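Local coordinates for VirX1 (Cyanophage Syn10, PDB 6QGM), which iodinates a diverse range of substrates as a viral halogenase, probably through flavin-dependent chemistry like that of the tryptophan halogenases whose family it belongs to, at residues L59-K63 and Y175-I180; T113-L117 and P127-F133; Q190-Y196 and Y208-Q213; N203-K207 and V338-V342; L452-H456 and L471-S475. Residues are numbered along the deposited sequence.

Interaction 1: L59-K63 and Y175-I180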
# COMPACT_ATOMS: atom_id res chain seq x y z
N LEU B 59 -22.66 -16.07 -18.23
CA LEU B 59 -23.74 -15.15 -17.77
C LEU B 59 -24.91 -15.16 -18.76
O LEU B 59 -26.04 -14.95 -18.30
CB LEU B 59 -23.18 -13.72 -17.62
CG LEU B 59 -22.37 -13.44 -16.36
CD1 LEU B 59 -21.56 -12.16 -16.53
CD2 LEU B 59 -23.28 -13.34 -15.14
N LEU B 60 -24.65 -15.40 -20.05
CA LEU B 60 -25.69 -15.40 -21.11
C LEU B 60 -26.13 -16.83 -21.45
O LEU B 60 -26.98 -16.96 -22.36
CB LEU B 60 -25.16 -14.70 -22.37
CG LEU B 60 -24.91 -13.20 -22.23
CD1 LEU B 60 -24.68 -12.58 -23.59
CD2 LEU B 60 -26.06 -12.50 -21.53
N ASP B 61 -25.58 -17.85 -20.76
CA ASP B 61 -25.92 -19.30 -20.90
C ASP B 61 -25.57 -19.82 -22.30
O ASP B 61 -26.23 -20.77 -22.74
CB ASP B 61 -27.41 -19.55 -20.64
CG ASP B 61 -27.83 -19.45 -19.18
OD1 ASP B 61 -27.15 -20.07 -18.32
OD2 ASP B 61 -28.85 -18.76 -18.93
N LEU B 62 -24.57 -19.24 -22.95
CA LEU B 62 -24.19 -19.58 -24.35
C LEU B 62 -23.30 -20.82 -24.33
O LEU B 62 -22.19 -20.71 -23.80
CB LEU B 62 -23.48 -18.39 -24.98
CG LEU B 62 -24.39 -17.23 -25.36
CD1 LEU B 62 -23.58 -15.96 -25.57
CD2 LEU B 62 -25.21 -17.52 -26.59
N LYS B 63 -23.75 -21.93 -24.92
CA LYS B 63 -22.98 -23.19 -25.10
C LYS B 63 -22.15 -23.08 -26.39
O LYS B 63 -22.71 -22.66 -27.43
CB LYS B 63 -23.91 -24.41 -25.15
CG LYS B 63 -24.89 -24.60 -24.01
CD LYS B 63 -24.33 -24.31 -22.64
CE LYS B 63 -25.39 -24.28 -21.54
NZ LYS B 63 -25.11 -23.25 -20.51
N TYR B 175 -25.46 -12.90 -33.87
CA TYR B 175 -25.98 -14.07 -33.13
C TYR B 175 -26.75 -13.58 -31.90
O TYR B 175 -27.94 -13.94 -31.74
CB TYR B 175 -24.86 -15.04 -32.78
CG TYR B 175 -25.34 -16.32 -32.15
CD1 TYR B 175 -25.79 -17.38 -32.92
CD2 TYR B 175 -25.35 -16.47 -30.77
CE1 TYR B 175 -26.25 -18.54 -32.33
CE2 TYR B 175 -25.79 -17.63 -30.17
CZ TYR B 175 -26.23 -18.68 -30.95
OH TYR B 175 -26.66 -19.83 -30.36
N LEU B 176 -26.09 -12.75 -31.07
CA LEU B 176 -26.67 -12.19 -29.83
C LEU B 176 -27.97 -11.46 -30.17
O LEU B 176 -28.93 -11.57 -29.41
CB LEU B 176 -25.64 -11.26 -29.19
CG LEU B 176 -24.39 -11.94 -28.62
CD1 LEU B 176 -23.53 -10.95 -27.87
CD2 LEU B 176 -24.79 -13.09 -27.71
N LYS B 177 -28.00 -10.77 -31.31
CA LYS B 177 -29.17 -10.02 -31.84
C LYS B 177 -30.36 -10.98 -32.03
O LYS B 177 -31.41 -10.73 -31.41
CB LYS B 177 -28.79 -9.35 -33.17
CG LYS B 177 -29.90 -8.53 -33.82
CD LYS B 177 -29.45 -7.88 -35.10
CE LYS B 177 -29.97 -8.59 -36.33
NZ LYS B 177 -30.07 -7.64 -37.46
N GLU B 178 -30.19 -12.01 -32.85
CA GLU B 178 -31.28 -12.90 -33.30
C GLU B 178 -31.74 -13.83 -32.17
O GLU B 178 -32.96 -14.06 -32.07
CB GLU B 178 -30.92 -13.69 -34.56
CG GLU B 178 -29.50 -14.20 -34.75
CD GLU B 178 -29.21 -14.58 -36.20
OE1 GLU B 178 -29.95 -15.45 -36.72
OE2 GLU B 178 -28.24 -13.99 -36.80
N LYS B 179 -30.81 -14.29 -31.32
CA LYS B 179 -31.05 -15.37 -30.32
C LYS B 179 -31.42 -14.81 -28.94
O LYS B 179 -32.21 -15.47 -28.26
CB LYS B 179 -29.83 -16.27 -30.17
CG LYS B 179 -29.37 -16.97 -31.43
CD LYS B 179 -30.39 -17.78 -32.20
CE LYS B 179 -30.04 -17.84 -33.68
NZ LYS B 179 -30.79 -18.90 -34.39
N ILE B 180 -30.86 -13.67 -28.53
CA ILE B 180 -31.04 -13.14 -27.15
C ILE B 180 -31.76 -11.78 -27.20
O ILE B 180 -32.85 -11.69 -26.59
CB ILE B 180 -29.70 -13.07 -26.39
CG1 ILE B 180 -29.02 -14.45 -26.36
CG2 ILE B 180 -29.89 -12.51 -24.99
CD1 ILE B 180 -27.74 -14.51 -25.56
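Side-chain rotamers shape the meeting of L60 and L62 with helix 169-181. Both leucines adopt the m,t rotamer, which carries their methyl groups onto the helix. L62 makes the closest contacts: its CD2 lies 3.6 Å from Y175 CE2, at the edge of the ring, and 4.1 Å from I180 CD1, while its CD1 is 3.8 Å from L176 CD2. L60 adds two looser contacts, with CD1 4.2 Å from L176 CD2 and CB 4.1 Å from I180 CD1. I180, m and t about chi1 and chi2, stretches its CD1 toward both leucines, and t about chi1 in Y175 lays the ring beside L62. Y175, L176 and I180 are spaced so that one side of the helix gathers them, and their apolar partners suit a buried seam. Between the two leucines, D61 takes positive phi in a Schellman motif that ends helix 52-59; its carboxylate faces elsewhere, in salt bridges with K25 and with K478 of the second subunit. L176 and I180 pack on helix 14-26, and Y175 and L62 on W67 of helix 64-67, so the contact ties helix 169-181 to the connection between helices 52-59 and 64-67.

Interaction 2: T113-L117 and P127-F133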
# COMPACT_ATOMS: atom_id res chain seq x y z
N THR B 113 12.12 -21.86 -9.03
CA THR B 113 12.67 -23.19 -9.40
C THR B 113 13.09 -23.16 -10.87
O THR B 113 14.25 -23.51 -11.17
CB THR B 113 11.68 -24.33 -9.09
OG1 THR B 113 11.40 -24.36 -7.69
CG2 THR B 113 12.17 -25.70 -9.50
N TRP B 114 12.20 -22.74 -11.78
CA TRP B 114 12.50 -22.78 -13.23
C TRP B 114 13.80 -22.01 -13.53
O TRP B 114 14.64 -22.54 -14.28
CB TRP B 114 11.35 -22.27 -14.10
CG TRP B 114 11.78 -22.29 -15.53
CD1 TRP B 114 11.84 -23.37 -16.36
CD2 TRP B 114 12.38 -21.20 -16.24
NE1 TRP B 114 12.37 -23.01 -17.57
CE2 TRP B 114 12.72 -21.69 -17.52
CE3 TRP B 114 12.65 -19.87 -15.93
CZ2 TRP B 114 13.29 -20.87 -18.49
CZ3 TRP B 114 13.23 -19.06 -16.88
CH2 TRP B 114 13.53 -19.56 -18.14
N GLY B 115 13.93 -20.81 -12.98
CA GLY B 115 15.12 -19.94 -13.14
C GLY B 115 16.41 -20.64 -12.70
O GLY B 115 17.40 -20.51 -13.43
N LYS B 116 16.41 -21.35 -11.56
CA LYS B 116 17.61 -22.09 -11.09
C LYS B 116 17.95 -23.20 -12.09
O LYS B 116 19.14 -23.33 -12.42
CB LYS B 116 17.40 -22.62 -9.67
CG LYS B 116 17.32 -21.54 -8.61
CD LYS B 116 17.27 -22.03 -7.18
CE LYS B 116 18.51 -22.76 -6.74
NZ LYS B 116 18.73 -22.64 -5.28
N LEU B 117 16.93 -23.92 -12.60
CA LEU B 117 17.10 -24.96 -13.65
C LEU B 117 17.77 -24.33 -14.88
O LEU B 117 18.73 -24.94 -15.41
CB LEU B 117 15.74 -25.57 -14.02
CG LEU B 117 15.16 -26.54 -13.00
CD1 LEU B 117 13.76 -26.99 -13.39
CD2 LEU B 117 16.06 -27.74 -12.84
N PRO B 127 14.42 -20.24 -22.66
CA PRO B 127 13.26 -19.44 -22.25
C PRO B 127 11.87 -20.05 -22.55
O PRO B 127 10.97 -19.87 -21.75
CB PRO B 127 13.46 -18.13 -23.03
CG PRO B 127 14.96 -18.01 -23.19
CD PRO B 127 15.45 -19.44 -23.35
N GLU B 128 11.72 -20.79 -23.66
CA GLU B 128 10.41 -21.37 -24.07
C GLU B 128 9.99 -22.47 -23.09
O GLU B 128 8.83 -22.92 -23.21
CB GLU B 128 10.44 -21.91 -25.50
CG GLU B 128 11.48 -22.98 -25.75
CD GLU B 128 12.82 -22.46 -26.29
OE1 GLU B 128 13.14 -21.26 -26.04
OE2 GLU B 128 13.56 -23.27 -26.94
N THR B 129 10.86 -22.91 -22.18
CA THR B 129 10.58 -24.04 -21.25
C THR B 129 9.85 -23.56 -19.99
O THR B 129 9.25 -24.44 -19.31
CB THR B 129 11.82 -24.85 -20.86
OG1 THR B 129 12.73 -24.00 -20.16
CG2 THR B 129 12.47 -25.50 -22.07
N PHE B 130 9.90 -22.26 -19.65
CA PHE B 130 9.19 -21.73 -18.45
C PHE B 130 7.71 -22.09 -18.55
O PHE B 130 7.15 -22.65 -17.56
CB PHE B 130 9.36 -20.23 -18.25
CG PHE B 130 8.49 -19.69 -17.14
CD1 PHE B 130 8.84 -19.91 -15.81
CD2 PHE B 130 7.30 -19.03 -17.41
CE1 PHE B 130 8.02 -19.45 -14.79
CE2 PHE B 130 6.50 -18.55 -16.39
CZ PHE B 130 6.86 -18.77 -15.08
N ALA B 131 7.07 -21.79 -19.69
CA ALA B 131 5.62 -21.98 -19.88
C ALA B 131 5.29 -23.48 -19.73
O ALA B 131 4.33 -23.82 -19.01
CB ALA B 131 5.20 -21.43 -21.22
N ARG B 132 6.08 -24.35 -20.38
CA ARG B 132 5.93 -25.82 -20.31
C ARG B 132 6.04 -26.26 -18.86
O ARG B 132 5.31 -27.17 -18.48
CB ARG B 132 7.02 -26.52 -21.12
CG ARG B 132 7.23 -25.95 -22.51
CD ARG B 132 7.40 -27.06 -23.50
NE ARG B 132 7.86 -26.52 -24.77
CZ ARG B 132 9.11 -26.54 -25.20
NH1 ARG B 132 10.07 -27.09 -24.48
NH2 ARG B 132 9.39 -26.01 -26.38
N PHE B 133 6.95 -25.65 -18.11
CA PHE B 133 7.32 -26.07 -16.74
C PHE B 133 6.25 -25.61 -15.75
O PHE B 133 6.28 -26.11 -14.63
CB PHE B 133 8.69 -25.53 -16.36
CG PHE B 133 9.23 -26.02 -15.04
CD1 PHE B 133 9.87 -27.25 -14.94
CD2 PHE B 133 9.09 -25.27 -13.89
CE1 PHE B 133 10.36 -27.70 -13.72
CE2 PHE B 133 9.58 -25.72 -12.68
CZ PHE B 133 10.22 -26.93 -12.59
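T113, at the start of helix 113-120, touches the second segment through its methyl group: CG2 is 3.9 Å from F133 CZ, while its hydroxyl OG1 turns back to bond the carbonyl of G110. One residue on, W114 is the centre of the contact. Its t chi1 sends the indole across to helix 129-134, where the NE1 proton is given to T129 OG1 at 2.8 Å; a buried indole N-H needs such an acceptor, and the threonine hydroxyl is itself bonded to the carbonyl of P126. F130 sits over one face of the indole, its CA 3.6 Å from the centroid of the W114 five-membered ring and nearly on the ring normal, a CH-pi contact. The F130 ring turns its edge to that face in an offset edge-to-face pair, with centroids 5.5 Å apart. F133 joins obliquely, its CD2 3.8 Å from W114 CB, so that W114, F130 and F133 form an aromatic cluster between the short helical segments 113-117 and 129-133, the latter weakly bonded, whose axes approach to 10.4 Å at 136°. The far end of the indole reaches the loop before the second helix, with CZ2 4.0 Å from P127 CA. A turn later, L117 brings its CD1 to 3.5 Å from F133 CE1, a branched aliphatic side chain packed against the phenyl ring that also meets W501 of helix 494-512.

Interaction 3: Q190-Y196 and Y208-Q213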
# COMPACT_ATOMS: atom_id res chain seq x y z
N GLN B 190 -33.54 1.57 -36.97
CA GLN B 190 -32.67 1.81 -38.14
C GLN B 190 -32.57 3.32 -38.33
O GLN B 190 -33.62 3.95 -38.52
CB GLN B 190 -33.24 1.14 -39.39
CG GLN B 190 -33.50 -0.36 -39.27
CD GLN B 190 -32.28 -1.22 -39.48
OE1 GLN B 190 -31.42 -1.32 -38.61
NE2 GLN B 190 -32.19 -1.85 -40.65
N GLY B 191 -31.38 3.90 -38.25
CA GLY B 191 -31.20 5.35 -38.34
C GLY B 191 -29.79 5.81 -38.01
O GLY B 191 -29.05 5.06 -37.38
N LYS B 192 -29.45 6.99 -38.51
CA LYS B 192 -28.19 7.72 -38.25
C LYS B 192 -28.48 8.75 -37.15
O LYS B 192 -29.41 9.55 -37.33
CB LYS B 192 -27.70 8.39 -39.54
CG LYS B 192 -26.50 9.31 -39.39
CD LYS B 192 -25.83 9.67 -40.68
CE LYS B 192 -24.95 10.89 -40.56
NZ LYS B 192 -24.74 11.49 -41.90
N VAL B 193 -27.74 8.68 -36.04
CA VAL B 193 -27.72 9.73 -34.98
C VAL B 193 -26.98 10.95 -35.55
O VAL B 193 -25.78 10.81 -35.84
CB VAL B 193 -27.03 9.24 -33.70
CG1 VAL B 193 -26.88 10.36 -32.68
CG2 VAL B 193 -27.78 8.06 -33.12
N THR B 194 -27.68 12.09 -35.70
CA THR B 194 -27.16 13.32 -36.36
C THR B 194 -26.84 14.39 -35.32
O THR B 194 -25.91 15.18 -35.58
CB THR B 194 -28.12 13.84 -37.43
OG1 THR B 194 -29.34 14.29 -36.84
CG2 THR B 194 -28.41 12.80 -38.49
N GLY B 195 -27.56 14.44 -34.20
CA GLY B 195 -27.42 15.50 -33.19
C GLY B 195 -28.03 15.12 -31.85
O GLY B 195 -28.39 13.93 -31.64
N TYR B 196 -28.16 16.11 -30.96
CA TYR B 196 -28.64 15.94 -29.56
C TYR B 196 -29.16 17.26 -29.02
O TYR B 196 -28.84 18.28 -29.56
CB TYR B 196 -27.49 15.47 -28.66
CG TYR B 196 -26.42 16.51 -28.47
CD1 TYR B 196 -25.35 16.58 -29.34
CD2 TYR B 196 -26.47 17.42 -27.43
CE1 TYR B 196 -24.34 17.51 -29.18
CE2 TYR B 196 -25.48 18.39 -27.29
CZ TYR B 196 -24.40 18.41 -28.15
OH TYR B 196 -23.41 19.33 -28.01
N TYR B 208 -32.76 14.30 -25.23
CA TYR B 208 -32.96 13.28 -26.29
C TYR B 208 -31.78 13.37 -27.27
O TYR B 208 -31.01 14.34 -27.20
CB TYR B 208 -34.29 13.48 -27.01
CG TYR B 208 -34.51 14.85 -27.59
CD1 TYR B 208 -35.07 15.86 -26.84
CD2 TYR B 208 -34.22 15.12 -28.92
CE1 TYR B 208 -35.36 17.10 -27.39
CE2 TYR B 208 -34.50 16.35 -29.48
CZ TYR B 208 -35.03 17.36 -28.70
OH TYR B 208 -35.27 18.58 -29.27
N ILE B 209 -31.62 12.36 -28.14
CA ILE B 209 -30.69 12.43 -29.30
C ILE B 209 -31.55 12.48 -30.57
O ILE B 209 -32.73 12.04 -30.49
CB ILE B 209 -29.68 11.26 -29.31
CG1 ILE B 209 -30.39 9.90 -29.31
CG2 ILE B 209 -28.70 11.40 -28.16
CD1 ILE B 209 -29.47 8.74 -29.56
N ILE B 210 -31.00 13.00 -31.66
CA ILE B 210 -31.73 13.19 -32.94
C ILE B 210 -31.29 12.11 -33.93
O ILE B 210 -30.05 11.89 -34.07
CB ILE B 210 -31.53 14.61 -33.53
CG1 ILE B 210 -31.51 15.69 -32.46
CG2 ILE B 210 -32.60 14.88 -34.57
CD1 ILE B 210 -32.73 15.70 -31.63
N LEU B 211 -32.28 11.51 -34.60
CA LEU B 211 -32.14 10.48 -35.65
C LEU B 211 -32.49 11.09 -37.01
O LEU B 211 -33.62 11.60 -37.16
CB LEU B 211 -33.09 9.33 -35.32
CG LEU B 211 -32.50 7.95 -35.53
CD1 LEU B 211 -31.57 7.60 -34.38
CD2 LEU B 211 -33.60 6.90 -35.67
N ASP B 212 -31.56 11.03 -37.98
CA ASP B 212 -31.78 11.48 -39.38
C ASP B 212 -32.31 12.92 -39.40
O ASP B 212 -33.23 13.21 -40.19
CB ASP B 212 -32.74 10.52 -40.10
CG ASP B 212 -32.32 9.06 -40.00
OD1 ASP B 212 -31.10 8.79 -40.16
OD2 ASP B 212 -33.22 8.21 -39.77
N GLN B 213 -31.75 13.78 -38.54
CA GLN B 213 -32.11 15.22 -38.44
C GLN B 213 -33.63 15.41 -38.28
O GLN B 213 -34.13 16.46 -38.70
CB GLN B 213 -31.56 15.96 -39.68
CG GLN B 213 -30.09 16.33 -39.51
CD GLN B 213 -29.31 16.65 -40.75
OE1 GLN B 213 -29.72 17.49 -41.54
NE2 GLN B 213 -28.16 16.00 -40.90
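Strands 187-198 and 206-211 form an antiparallel beta hairpin at one side of the mixed sheet that probably forms the Rossmann-like core, consistent with the family. The short strand segments approach to 4.3 Å and run at 145°. V193 with L211 and Y196 with I209 are non-hydrogen-bonded pairs; between them T194 and G195 both face I210, a classic beta bulge. The bulge shows in T194, whose phi/psi of -106/-31 leaves the beta region. T194 N donates to I210 O at 2.9 Å, and I210 N to G195 O at 2.8 Å. Beyond the strand end, D212 N bonds K192 O at 2.7 Å. V193, I209 and L211 share one face, where V193 CG2 lies 4.0 Å from both I209 CD1 and L211 CD1, and all pack on I35. At G191 a CB would fall 2.4 Å from L211 CD2, so glycine fits. At the exposed end, D212 OD1 accepts from K192 N at 2.9 Å, and T194 OG1 from Q213 N at 3.0 Å.

Interaction 4: N203-K207 and V338-V342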
# COMPACT_ATOMS: atom_id res chain seq x y z
N ASN B 203 -27.55 21.99 -17.20
CA ASN B 203 -27.80 20.53 -17.09
C ASN B 203 -27.35 19.86 -18.40
O ASN B 203 -28.13 19.91 -19.38
CB ASN B 203 -29.25 20.20 -16.75
CG ASN B 203 -29.48 18.71 -16.52
OD1 ASN B 203 -28.56 17.89 -16.65
ND2 ASN B 203 -30.71 18.33 -16.27
N HIS B 204 -26.18 19.21 -18.39
CA HIS B 204 -25.55 18.59 -19.58
C HIS B 204 -26.03 17.16 -19.86
O HIS B 204 -25.39 16.50 -20.67
CB HIS B 204 -24.03 18.64 -19.45
CG HIS B 204 -23.50 20.02 -19.41
ND1 HIS B 204 -23.34 20.71 -18.22
CD2 HIS B 204 -23.12 20.85 -20.39
CE1 HIS B 204 -22.85 21.90 -18.46
NE2 HIS B 204 -22.70 22.01 -19.80
N ASN B 205 -27.11 16.69 -19.24
CA ASN B 205 -27.74 15.39 -19.60
C ASN B 205 -28.40 15.54 -20.98
O ASN B 205 -28.98 16.60 -21.23
CB ASN B 205 -28.76 14.91 -18.58
CG ASN B 205 -28.12 14.49 -17.28
OD1 ASN B 205 -27.39 13.50 -17.26
ND2 ASN B 205 -28.34 15.23 -16.20
N PHE B 206 -28.31 14.53 -21.84
CA PHE B 206 -29.11 14.45 -23.08
C PHE B 206 -30.58 14.45 -22.65
O PHE B 206 -30.94 13.64 -21.81
CB PHE B 206 -28.83 13.17 -23.87
CG PHE B 206 -27.43 13.03 -24.42
CD1 PHE B 206 -26.77 14.10 -24.99
CD2 PHE B 206 -26.79 11.80 -24.39
CE1 PHE B 206 -25.49 13.95 -25.50
CE2 PHE B 206 -25.51 11.65 -24.88
CZ PHE B 206 -24.87 12.73 -25.46
N LYS B 207 -31.37 15.37 -23.17
CA LYS B 207 -32.85 15.35 -23.04
C LYS B 207 -33.38 14.33 -24.06
O LYS B 207 -34.35 13.62 -23.75
CB LYS B 207 -33.41 16.76 -23.23
CG LYS B 207 -34.91 16.89 -23.08
CD LYS B 207 -35.54 18.00 -23.94
CE LYS B 207 -35.41 19.40 -23.39
NZ LYS B 207 -36.72 19.88 -22.91
N VAL B 338 -20.32 9.72 -18.20
CA VAL B 338 -20.41 11.21 -18.12
C VAL B 338 -21.88 11.59 -18.28
O VAL B 338 -22.49 11.18 -19.30
CB VAL B 338 -19.55 11.87 -19.22
CG1 VAL B 338 -19.74 13.37 -19.26
CG2 VAL B 338 -18.09 11.51 -19.06
N ASN B 339 -22.43 12.35 -17.34
CA ASN B 339 -23.88 12.64 -17.25
C ASN B 339 -24.62 11.33 -17.49
O ASN B 339 -24.20 10.32 -16.87
CB ASN B 339 -24.24 13.78 -18.20
CG ASN B 339 -23.54 15.04 -17.78
OD1 ASN B 339 -22.72 15.57 -18.50
ND2 ASN B 339 -23.82 15.48 -16.56
N ASN B 340 -25.61 11.32 -18.39
CA ASN B 340 -26.52 10.17 -18.63
C ASN B 340 -26.07 9.40 -19.88
O ASN B 340 -26.95 8.86 -20.57
CB ASN B 340 -27.97 10.63 -18.71
CG ASN B 340 -28.27 11.51 -19.90
OD1 ASN B 340 -27.40 12.22 -20.40
ND2 ASN B 340 -29.50 11.44 -20.38
N CYS B 341 -24.76 9.32 -20.12
CA CYS B 341 -24.14 8.62 -21.28
C CYS B 341 -22.95 7.78 -20.80
O CYS B 341 -22.13 8.32 -20.03
CB CYS B 341 -23.70 9.62 -22.34
SG CYS B 341 -22.53 8.93 -23.54
N VAL B 342 -22.87 6.51 -21.23
CA VAL B 342 -21.78 5.55 -20.89
C VAL B 342 -21.09 5.09 -22.17
O VAL B 342 -21.81 4.62 -23.06
CB VAL B 342 -22.29 4.31 -20.14
CG1 VAL B 342 -21.15 3.43 -19.66
CG2 VAL B 342 -23.18 4.69 -18.97
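A type II' beta turn, V338 to C341, joins strands 337-338 and 341-343 and meets the loop leading into strand 206-211. The turn is closed by backbone bonds in both directions, C341 N to V338 O at 3.0 Å and V338 N to C341 O at 2.9 Å. Its first central residue, N339, has phi/psi of 44/-130, a conformation that asparagine tolerates better than most residues with a side chain. Across the segments the hydrogen bonding belongs to N340, whose carboxamide mimics a strand edge: OD1 accepts from F206 N at 2.9 Å while ND2 donates to F206 O at 3.0 Å. The opposing loop is stiffened by an Asx turn, N203 OD1 accepting from N205 N at 3.2 Å and also from N205 ND2 at 2.7 Å. Van der Waals contacts fill in around these bonds, with N205 OD1 3.3 Å from N339 CB and H204 CB 3.5 Å from N339 OD1. Deeper in, beside L232 of helix 231-236, F206 CE2 packs 3.7 Å from C341 CB.

Interaction 5: L452-H456 and L471-S475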
# COMPACT_ATOMS: atom_id res chain seq x y z
N LEU B 452 15.28 -8.02 -4.55
CA LEU B 452 15.05 -9.27 -3.77
C LEU B 452 15.40 -10.54 -4.55
O LEU B 452 15.31 -11.63 -3.95
CB LEU B 452 13.57 -9.29 -3.34
CG LEU B 452 13.14 -8.19 -2.37
CD1 LEU B 452 11.66 -8.25 -2.09
CD2 LEU B 452 13.94 -8.23 -1.08
N ASN B 453 15.76 -10.43 -5.83
CA ASN B 453 16.22 -11.56 -6.70
C ASN B 453 15.18 -12.68 -6.70
O ASN B 453 15.56 -13.87 -6.61
CB ASN B 453 17.62 -12.05 -6.30
CG ASN B 453 18.68 -10.97 -6.44
OD1 ASN B 453 19.75 -11.04 -5.84
ND2 ASN B 453 18.42 -9.97 -7.26
N THR B 454 13.90 -12.34 -6.87
CA THR B 454 12.77 -13.28 -6.73
C THR B 454 11.65 -12.92 -7.71
O THR B 454 11.48 -11.72 -8.01
CB THR B 454 12.21 -13.28 -5.29
OG1 THR B 454 11.35 -14.40 -5.12
CG2 THR B 454 11.43 -12.03 -4.96
N TRP B 455 10.90 -13.93 -8.15
CA TRP B 455 9.55 -13.77 -8.74
C TRP B 455 8.51 -14.06 -7.66
O TRP B 455 8.88 -14.41 -6.54
CB TRP B 455 9.39 -14.64 -9.99
CG TRP B 455 10.21 -14.18 -11.15
CD1 TRP B 455 10.95 -13.05 -11.25
CD2 TRP B 455 10.37 -14.87 -12.41
NE1 TRP B 455 11.59 -12.99 -12.46
CE2 TRP B 455 11.25 -14.09 -13.19
CE3 TRP B 455 9.88 -16.07 -12.93
CZ2 TRP B 455 11.64 -14.47 -14.47
CZ3 TRP B 455 10.29 -16.44 -14.19
CH2 TRP B 455 11.13 -15.65 -14.97
N HIS B 456 7.25 -13.90 -8.01
CA HIS B 456 6.08 -14.02 -7.12
C HIS B 456 4.88 -14.36 -8.00
O HIS B 456 4.87 -13.92 -9.18
CB HIS B 456 5.88 -12.72 -6.34
CG HIS B 456 5.14 -12.88 -5.06
ND1 HIS B 456 3.84 -13.35 -5.01
CD2 HIS B 456 5.52 -12.65 -3.78
CE1 HIS B 456 3.46 -13.41 -3.75
NE2 HIS B 456 4.46 -12.96 -2.98
N LEU B 471 14.78 -13.40 -19.18
CA LEU B 471 15.12 -12.98 -17.79
C LEU B 471 14.81 -14.11 -16.81
O LEU B 471 13.95 -14.92 -17.09
CB LEU B 471 14.34 -11.70 -17.47
CG LEU B 471 14.64 -10.49 -18.34
CD1 LEU B 471 13.47 -9.51 -18.35
CD2 LEU B 471 15.90 -9.80 -17.89
N ARG B 472 15.54 -14.14 -15.70
CA ARG B 472 15.47 -15.13 -14.59
C ARG B 472 15.45 -14.39 -13.25
O ARG B 472 16.06 -13.34 -13.13
CB ARG B 472 16.69 -16.04 -14.66
CG ARG B 472 16.68 -16.95 -15.88
CD ARG B 472 18.00 -17.70 -16.04
NE ARG B 472 19.14 -16.82 -15.97
CZ ARG B 472 19.45 -15.90 -16.88
NH1 ARG B 472 18.69 -15.72 -17.94
NH2 ARG B 472 20.52 -15.15 -16.72
N PRO B 473 14.77 -14.91 -12.21
CA PRO B 473 14.73 -14.24 -10.91
C PRO B 473 16.12 -14.06 -10.29
O PRO B 473 16.39 -12.99 -9.77
CB PRO B 473 13.82 -15.11 -10.01
CG PRO B 473 13.70 -16.43 -10.75
CD PRO B 473 14.01 -16.17 -12.21
N GLN B 474 16.95 -15.10 -10.37
CA GLN B 474 18.40 -15.04 -10.07
C GLN B 474 19.14 -15.25 -11.39
O GLN B 474 18.93 -16.30 -12.02
CB GLN B 474 18.79 -16.07 -9.02
CG GLN B 474 18.20 -15.78 -7.64
CD GLN B 474 17.66 -17.01 -6.94
OE1 GLN B 474 18.27 -18.09 -7.02
NE2 GLN B 474 16.49 -16.87 -6.33
N SER B 475 19.93 -14.26 -11.81
CA SER B 475 20.51 -14.18 -13.18
C SER B 475 21.70 -15.13 -13.30
O SER B 475 22.03 -15.50 -14.43
CB SER B 475 20.86 -12.76 -13.55
OG SER B 475 21.71 -12.14 -12.59
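This is a loop-to-loop packing contact in which a proline packs over the face of a tryptophan ring, between the connections flanking helix 462-468. P473, buried at the centre, sets its CD 3.7 Å from the centroid of the W455 six-membered ring and close to the ring normal, a CH-pi contact; the nearest atoms are W455 CE2 and P473 CD, 3.6 Å apart. Proline suits the spot because its compact, rigid ring offers apolar C-H groups, with the CD hydrogens polarised by the neighbouring nitrogen. The indole edge reaches on to the backbone, CZ2 lying 3.5 Å from L471 O. One polar bond joins the loops: Q474 NE2 donates to N453 O at 3.2 Å. N453 has positive phi as the first residue beyond helix 441-451, a conformation asparagine adopts readily; its ND2 hydrogen-bonds the carbonyl of T449, and Q474 OE1 bonds S480. N112, just before helix 113-120, bonds W455 N, and W455 packs on I466 and A467 of helix 462-468. On the outer side, R472 N and P473 O bond Q375 and Y371 of the third subunit, placing these loops between the helices 441-451, 462-468 and 477-484 and a subunit boundary.

How the interactions relate
Interactions 2 and 5 are neighbours, centres about 12 Å apart, and F130 CE1 meets W455 CZ3 at 3.8 Å, so the aromatic packing of one continues into the other; interaction 2 is buried, whereas interaction 5 also borders a third subunit. Interactions 3 and 4 share strand 206-211 on the opposite side of the chain's centre from interaction 2. They are partly exposed and rely on hydrogen bonds, backbone bonds broken by a bulge and supplemented by side chains in interaction 3 and made by the side chain of N340 in interaction 4. Interaction 1, buried and wholly apolar across its segments, lies about 7 Å from interaction 3 at the nearest atoms; its helix 169-181 precedes strand 187-198.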